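Local coordinates for protein Uly1 (Catenovulum maritimum, PDB 7DRQ) that acts as an ulvan lyase of polysaccharide lyase family 24, probably cutting the algal polysaccharide ulvan by beta-elimination, at residues 61-69 against 459-469; 189-198 against 237-245. All coordinates share one frame; numbering follows the deposited sequence.

Contact 1: residues 61-69 against 459-469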
# COMPACT_ATOMS: atom_id res chain seq x y z
N PHE A 61 -8.25 -8.90 -10.14
CA PHE A 61 -6.93 -8.65 -10.69
C PHE A 61 -5.90 -8.74 -9.57
O PHE A 61 -6.06 -8.12 -8.52
CB PHE A 61 -6.89 -7.26 -11.34
CG PHE A 61 -7.74 -7.15 -12.58
CD1 PHE A 61 -9.09 -6.84 -12.48
CD2 PHE A 61 -7.19 -7.36 -13.83
CE1 PHE A 61 -9.87 -6.74 -13.60
CE2 PHE A 61 -7.98 -7.25 -14.97
CZ PHE A 61 -9.32 -6.95 -14.86
N MSE A 62 -4.85 -9.54 -9.80
CA MSE A 62 -3.81 -9.74 -8.79
C MSE A 62 -2.43 -9.66 -9.42
O MSE A 62 -2.17 -10.26 -10.46
CB MSE A 62 -3.99 -11.09 -8.10
CG MSE A 62 -5.28 -11.19 -7.33
SE MSE A 62 -5.57 -13.06 -6.77
CE MSE A 62 -6.44 -13.76 -8.36
N THR A 63 -1.53 -8.91 -8.78
CA THR A 63 -0.16 -8.77 -9.26
C THR A 63 0.79 -9.57 -8.37
O THR A 63 0.49 -9.87 -7.22
CB THR A 63 0.28 -7.31 -9.27
OG1 THR A 63 0.36 -6.82 -7.93
CG2 THR A 63 -0.69 -6.45 -10.08
N TRP A 64 1.95 -9.89 -8.94
CA TRP A 64 3.00 -10.62 -8.25
C TRP A 64 4.23 -10.63 -9.13
O TRP A 64 4.12 -10.52 -10.36
CB TRP A 64 2.56 -12.06 -7.91
CG TRP A 64 1.94 -12.85 -9.06
CD1 TRP A 64 0.71 -12.65 -9.62
CD2 TRP A 64 2.51 -13.98 -9.74
NE1 TRP A 64 0.48 -13.58 -10.61
CE2 TRP A 64 1.57 -14.40 -10.71
CE3 TRP A 64 3.72 -14.67 -9.63
CZ2 TRP A 64 1.81 -15.47 -11.56
CZ3 TRP A 64 3.95 -15.74 -10.47
CH2 TRP A 64 3.00 -16.13 -11.42
N TYR A 65 5.40 -10.72 -8.50
CA TYR A 65 6.62 -11.09 -9.20
C TYR A 65 6.74 -12.61 -9.22
O TYR A 65 6.40 -13.27 -8.23
CB TYR A 65 7.85 -10.51 -8.50
CG TYR A 65 7.97 -9.02 -8.57
CD1 TYR A 65 8.47 -8.39 -9.72
CD2 TYR A 65 7.61 -8.22 -7.48
CE1 TYR A 65 8.59 -7.02 -9.77
CE2 TYR A 65 7.73 -6.85 -7.54
CZ TYR A 65 8.22 -6.26 -8.68
OH TYR A 65 8.34 -4.90 -8.71
N ARG A 66 7.25 -13.16 -10.32
CA ARG A 66 7.43 -14.60 -10.48
C ARG A 66 8.85 -15.02 -10.11
O ARG A 66 9.82 -14.35 -10.46
CB ARG A 66 7.11 -15.01 -11.92
CG ARG A 66 7.21 -16.52 -12.16
CD ARG A 66 6.82 -16.88 -13.59
NE ARG A 66 7.80 -16.34 -14.52
CZ ARG A 66 7.60 -16.18 -15.82
NH1 ARG A 66 6.45 -16.54 -16.37
NH2 ARG A 66 8.57 -15.65 -16.56
N GLY A 67 8.97 -16.16 -9.40
CA GLY A 67 10.28 -16.67 -9.04
C GLY A 67 10.85 -17.58 -10.12
O GLY A 67 10.18 -17.92 -11.09
N GLY A 68 12.12 -17.96 -9.95
CA GLY A 68 12.94 -17.53 -8.82
C GLY A 68 13.84 -16.34 -9.08
O GLY A 68 13.47 -15.42 -9.83
N ILE A 69 15.03 -16.36 -8.47
CA ILE A 69 15.93 -15.20 -8.46
C ILE A 69 16.36 -14.81 -9.87
O ILE A 69 16.68 -13.64 -10.12
CB ILE A 69 17.14 -15.50 -7.56
CG1 ILE A 69 18.01 -14.26 -7.36
CG2 ILE A 69 17.98 -16.64 -8.14
CD1 ILE A 69 19.12 -14.46 -6.34
N TYR A 459 -5.78 -12.46 -0.33
CA TYR A 459 -4.72 -12.85 -1.25
C TYR A 459 -3.58 -13.34 -0.38
O TYR A 459 -2.98 -12.55 0.37
CB TYR A 459 -4.36 -11.64 -2.12
CG TYR A 459 -3.39 -11.85 -3.26
CD1 TYR A 459 -2.95 -13.10 -3.65
CD2 TYR A 459 -2.90 -10.74 -3.95
CE1 TYR A 459 -2.05 -13.26 -4.72
CE2 TYR A 459 -2.01 -10.88 -5.00
CZ TYR A 459 -1.58 -12.13 -5.38
OH TYR A 459 -0.69 -12.21 -6.43
N LEU A 460 -3.27 -14.63 -0.45
CA LEU A 460 -2.56 -15.31 0.62
C LEU A 460 -1.33 -16.05 0.13
O LEU A 460 -1.36 -16.67 -0.93
CB LEU A 460 -3.50 -16.32 1.30
CG LEU A 460 -4.67 -15.71 2.08
CD1 LEU A 460 -5.84 -16.68 2.15
CD2 LEU A 460 -4.22 -15.29 3.49
N LEU A 461 -0.25 -16.01 0.92
CA LEU A 461 0.95 -16.81 0.69
C LEU A 461 0.87 -18.07 1.56
O LEU A 461 0.74 -17.97 2.79
CB LEU A 461 2.20 -16.01 1.04
CG LEU A 461 3.55 -16.76 1.04
CD1 LEU A 461 3.93 -17.17 -0.35
CD2 LEU A 461 4.64 -15.86 1.63
N GLU A 462 0.96 -19.24 0.94
CA GLU A 462 0.86 -20.48 1.71
C GLU A 462 2.13 -20.70 2.52
O GLU A 462 3.24 -20.49 2.03
CB GLU A 462 0.59 -21.67 0.80
CG GLU A 462 0.44 -23.02 1.55
CD GLU A 462 -0.14 -24.13 0.66
OE1 GLU A 462 0.30 -24.26 -0.50
OE2 GLU A 462 -1.06 -24.86 1.12
N LYS A 463 1.95 -21.15 3.76
CA LYS A 463 3.06 -21.39 4.66
C LYS A 463 3.78 -22.68 4.31
O LYS A 463 3.23 -23.59 3.68
CB LYS A 463 2.57 -21.48 6.11
CG LYS A 463 3.55 -20.90 7.10
CD LYS A 463 2.86 -20.58 8.41
CE LYS A 463 2.96 -21.76 9.36
NZ LYS A 463 4.28 -21.79 10.06
N GLY A 464 5.04 -22.76 4.71
CA GLY A 464 5.81 -23.98 4.57
C GLY A 464 6.52 -24.14 3.26
O GLY A 464 7.14 -25.20 3.03
N GLY A 465 6.47 -23.15 2.38
CA GLY A 465 7.19 -23.24 1.13
C GLY A 465 8.69 -23.31 1.34
O GLY A 465 9.23 -23.06 2.42
N ALA A 466 9.39 -23.67 0.26
CA ALA A 466 10.84 -23.71 0.26
C ALA A 466 11.37 -23.00 -0.97
O ALA A 466 10.71 -22.95 -2.02
CB ALA A 466 11.37 -25.15 0.32
N GLY A 467 12.56 -22.44 -0.84
CA GLY A 467 13.19 -21.76 -1.96
C GLY A 467 12.52 -20.44 -2.33
O GLY A 467 11.76 -19.85 -1.57
N ASP A 468 12.81 -20.00 -3.55
CA ASP A 468 12.40 -18.67 -4.01
C ASP A 468 11.16 -18.71 -4.90
O ASP A 468 10.88 -17.73 -5.60
CB ASP A 468 13.58 -17.99 -4.72
CG ASP A 468 14.13 -18.80 -5.87
OD1 ASP A 468 13.52 -19.82 -6.25
OD2 ASP A 468 15.18 -18.41 -6.43
N LYS A 469 10.42 -19.82 -4.89
CA LYS A 469 9.16 -19.97 -5.60
C LYS A 469 8.14 -20.56 -4.64
O LYS A 469 8.32 -21.68 -4.15
CB LYS A 469 9.31 -20.86 -6.84
CG LYS A 469 10.14 -20.23 -7.95
CD LYS A 469 10.46 -21.26 -9.04
CE LYS A 469 11.51 -22.26 -8.57
NZ LYS A 469 12.86 -21.63 -8.35
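G67 and G68 are joined by a cis peptide, and it lies directly against D468 and K469: K469 CG packs 3.5 Å from G67 C. Both glycines turn the side that would carry a CB toward this loop, where one on G67 would run into D468 O and one on G68 into D468 OD2. Across the contact I69 N donates to D468 OD2 at 2.9 Å, coming from well above the carboxylate plane. K469, its chain folded back by bends at chi3 and chi4, steadies that carboxylate from its own side, K469 NZ meeting the syn lone pair of D468 OD1 (2.8 Å) in a salt bridge. The four-stranded antiparallel sheets and the BNR_4 family are consistent with a beta-propeller; here the sheet of strand 59-65 faces a blade that combines N-terminal strand 3-15 with C-terminal strands, a common way of closing a propeller. Deeper in that seam, Y459 carries its CG opposite the backbone N (chi1 -173°) and thrusts its ring at strand 61-65. Selenomethionine M62 lays SE over the ring centre, 4.1 Å from the Y459 centroid, a Met-aromatic contact. Y459 OH donates to T63 O at 2.7 Å, approaching 54° above the carbonyl plane, and brushes W64 CD1. A phenylalanine in place of Y459 would probably leave T63 O without this hydrogen bond and the ring tip without its polar tie to strand 59-65.

Contact 2: residues 189-198 against 237-245; sequences MTGIEDHGQF and QGKWSHFKS
The H242 imidazole carries the Q197 side-chain amide on one face, the two planes only 16° apart and Q197 NE2 offset toward the ring's rim; water 3 sits at the imidazole edge, bridging H242 NE2 to D194 OD2. On the W240 indole, selenomethionine M189 sets its methyl over one face, with CE 3.4 Å from the centroid of the five-membered ring. The F243 ring has Q197 CG at its edge and water 4 over one face, and meets the F198 ring obliquely, centroids 5.8 Å apart; Q197 CG also covers one F198 face. The extended Q197 chain, CG anti to the backbone N (chi1 -178°), carries its amide to H242 and F243 N. Q197 OE1 takes a nearly straight bond from F243 N (2.8 Å, 172°), which comes from above the carbonyl plane, and a second from water 4, which also donates to S241 O; Q197 NE2 donates to D194 OD2 at 3.1 Å. The amide is thus fixed in rotation. M189 O accepts from W240 N at 3.0 Å, and waters 1 and 2 bridge T190 O to K239 NZ. D194 N-caps helix 195-198, OD1 accepting from Q197 N. So a loop and a short capped helix pack on residues 239-243 of an edge strand of a four-stranded antiparallel sheet, consistent with a propeller blade.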
# COMPACT_ATOMS: atom_id res chain seq x y z
N MSE A 189 2.69 9.77 -16.12
CA MSE A 189 1.26 9.46 -16.19
C MSE A 189 0.45 10.51 -16.94
O MSE A 189 -0.74 10.31 -17.22
CB MSE A 189 0.71 9.32 -14.77
CG MSE A 189 1.54 8.35 -13.93
SE MSE A 189 0.64 7.94 -12.25
CE MSE A 189 -0.76 6.76 -12.93
N THR A 190 1.07 11.65 -17.26
CA THR A 190 0.36 12.78 -17.84
C THR A 190 0.66 12.97 -19.32
O THR A 190 0.18 13.95 -19.91
CB THR A 190 0.73 14.09 -17.13
OG1 THR A 190 2.12 14.33 -17.33
CG2 THR A 190 0.40 14.02 -15.63
N GLY A 191 1.46 12.11 -19.91
CA GLY A 191 1.92 12.34 -21.26
C GLY A 191 3.06 13.33 -21.37
O GLY A 191 3.55 13.55 -22.49
N ILE A 192 3.52 13.90 -20.26
CA ILE A 192 4.59 14.90 -20.25
C ILE A 192 5.70 14.40 -19.35
O ILE A 192 5.47 14.15 -18.16
CB ILE A 192 4.08 16.27 -19.76
CG1 ILE A 192 2.92 16.76 -20.61
CG2 ILE A 192 5.24 17.27 -19.73
CD1 ILE A 192 2.18 17.94 -19.99
N GLU A 193 6.90 14.26 -19.90
CA GLU A 193 8.05 13.89 -19.08
C GLU A 193 8.33 15.01 -18.10
O GLU A 193 8.36 16.18 -18.47
CB GLU A 193 9.28 13.61 -19.95
CG GLU A 193 10.55 13.21 -19.16
CD GLU A 193 11.77 13.04 -20.05
OE1 GLU A 193 11.65 13.29 -21.27
OE2 GLU A 193 12.84 12.67 -19.54
N ASP A 194 8.50 14.65 -16.82
CA ASP A 194 8.58 15.67 -15.77
C ASP A 194 9.34 15.05 -14.59
O ASP A 194 8.73 14.43 -13.72
CB ASP A 194 7.19 16.15 -15.37
CG ASP A 194 7.22 17.28 -14.36
OD1 ASP A 194 8.29 17.54 -13.77
OD2 ASP A 194 6.16 17.92 -14.17
N HIS A 195 10.66 15.25 -14.57
CA HIS A 195 11.47 14.64 -13.51
C HIS A 195 11.10 15.19 -12.14
O HIS A 195 11.04 14.44 -11.16
CB HIS A 195 12.96 14.85 -13.78
CG HIS A 195 13.85 14.12 -12.82
ND1 HIS A 195 14.36 14.71 -11.69
CD2 HIS A 195 14.31 12.85 -12.83
CE1 HIS A 195 15.10 13.83 -11.03
NE2 HIS A 195 15.09 12.70 -11.71
N GLY A 196 10.84 16.50 -12.04
CA GLY A 196 10.41 17.06 -10.77
C GLY A 196 9.17 16.36 -10.23
O GLY A 196 9.08 16.07 -9.03
N GLN A 197 8.22 16.04 -11.11
CA GLN A 197 6.95 15.45 -10.69
C GLN A 197 7.06 13.96 -10.42
O GLN A 197 6.38 13.44 -9.53
CB GLN A 197 5.87 15.71 -11.75
CG GLN A 197 4.49 15.16 -11.36
CD GLN A 197 3.40 15.42 -12.39
OE1 GLN A 197 2.26 14.97 -12.22
NE2 GLN A 197 3.73 16.13 -13.48
N PHE A 198 7.90 13.23 -11.17
CA PHE A 198 7.84 11.78 -11.12
C PHE A 198 9.06 11.12 -10.50
O PHE A 198 9.13 9.89 -10.48
CB PHE A 198 7.59 11.24 -12.53
CG PHE A 198 6.24 11.57 -13.04
CD1 PHE A 198 5.12 10.94 -12.51
CD2 PHE A 198 6.06 12.57 -14.00
CE1 PHE A 198 3.86 11.27 -12.95
CE2 PHE A 198 4.80 12.90 -14.44
CZ PHE A 198 3.70 12.26 -13.93
N GLN A 237 -9.63 11.78 -21.41
CA GLN A 237 -8.39 12.17 -22.07
C GLN A 237 -7.35 11.06 -22.14
O GLN A 237 -6.29 11.26 -22.73
CB GLN A 237 -7.79 13.39 -21.37
CG GLN A 237 -8.78 14.53 -21.23
CD GLN A 237 -8.18 15.74 -20.56
OE1 GLN A 237 -7.09 16.18 -20.92
NE2 GLN A 237 -8.88 16.29 -19.57
N GLY A 238 -7.62 9.90 -21.54
CA GLY A 238 -6.67 8.80 -21.58
C GLY A 238 -5.37 9.08 -20.85
O GLY A 238 -4.31 8.60 -21.27
N LYS A 239 -5.42 9.87 -19.79
CA LYS A 239 -4.22 10.23 -19.05
C LYS A 239 -4.63 10.69 -17.66
O LYS A 239 -5.81 10.71 -17.32
CB LYS A 239 -3.42 11.32 -19.79
CG LYS A 239 -4.15 12.64 -19.92
CD LYS A 239 -3.38 13.58 -20.83
CE LYS A 239 -3.90 15.01 -20.71
NZ LYS A 239 -3.18 15.89 -21.67
N TRP A 240 -3.63 11.07 -16.87
CA TRP A 240 -3.83 11.47 -15.49
C TRP A 240 -3.55 12.95 -15.31
O TRP A 240 -2.80 13.56 -16.07
CB TRP A 240 -2.92 10.67 -14.56
CG TRP A 240 -3.21 9.21 -14.57
CD1 TRP A 240 -2.95 8.33 -15.59
CD2 TRP A 240 -3.82 8.45 -13.53
NE1 TRP A 240 -3.37 7.06 -15.24
CE2 TRP A 240 -3.90 7.11 -13.98
CE3 TRP A 240 -4.31 8.77 -12.26
CZ2 TRP A 240 -4.45 6.09 -13.19
CZ3 TRP A 240 -4.85 7.74 -11.47
CH2 TRP A 240 -4.92 6.43 -11.95
N SER A 241 -4.18 13.52 -14.29
CA SER A 241 -3.89 14.89 -13.90
C SER A 241 -2.49 14.99 -13.28
O SER A 241 -1.85 13.99 -12.94
CB SER A 241 -4.95 15.39 -12.92
OG SER A 241 -4.91 14.63 -11.72
N HIS A 242 -2.02 16.23 -13.15
CA HIS A 242 -0.76 16.50 -12.47
C HIS A 242 -0.87 16.15 -11.00
O HIS A 242 -1.90 16.42 -10.36
CB HIS A 242 -0.41 17.99 -12.63
CG HIS A 242 0.98 18.35 -12.22
ND1 HIS A 242 1.44 18.23 -10.92
CD2 HIS A 242 2.01 18.88 -12.93
CE1 HIS A 242 2.70 18.64 -10.86
NE2 HIS A 242 3.06 19.05 -12.06
N PHE A 243 0.17 15.52 -10.46
CA PHE A 243 0.21 15.21 -9.03
C PHE A 243 -0.04 16.47 -8.21
O PHE A 243 0.48 17.55 -8.52
CB PHE A 243 1.56 14.61 -8.64
CG PHE A 243 1.61 13.10 -8.67
CD1 PHE A 243 0.63 12.34 -8.02
CD2 PHE A 243 2.64 12.45 -9.33
CE1 PHE A 243 0.70 10.96 -8.04
CE2 PHE A 243 2.71 11.07 -9.36
CZ PHE A 243 1.73 10.32 -8.71
N LYS A 244 -0.83 16.33 -7.15
CA LYS A 244 -1.15 17.42 -6.24
C LYS A 244 -0.66 17.07 -4.85
O LYS A 244 -0.84 15.94 -4.39
CB LYS A 244 -2.67 17.67 -6.23
CG LYS A 244 -3.13 18.75 -5.26
CD LYS A 244 -4.59 19.11 -5.46
CE LYS A 244 -4.77 19.92 -6.73
NZ LYS A 244 -3.99 21.19 -6.69
N SER A 245 -0.03 18.03 -4.16
CA SER A 245 0.54 17.77 -2.85
C SER A 245 -0.51 17.85 -1.75
O SER A 245 -1.18 18.88 -1.60
CB SER A 245 1.65 18.78 -2.56
OG SER A 245 2.66 18.69 -3.53
O HOH W 1 -1.23 16.51 -19.45
O HOH W 2 -0.35 15.19 -22.36
O HOH W 3 5.56 19.94 -12.65
O HOH W 4 0.58 12.65 -12.57

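From the N terminus, strand 3-15 first pairs with strand 469-478 at the far end of the chain; strands 53-56 and 59-65 then start the next sheet. Contact 1 ties strand 59-65 and the turn after it to 459-469, closing a loop of nearly 390 residues that holds most of the propeller. Contact 2 falls within this span and does not cross it: its 38 intervening residues form chiefly strands 201-208, 214-220 and 225-234, so the chain leaves 189-198, builds the sheet and returns along its last strand. Contact 1 thus joins two neighbouring sheets, whereas contact 2 fastens a lead-in segment to one. Their centres lie 32 Å apart and they do not touch.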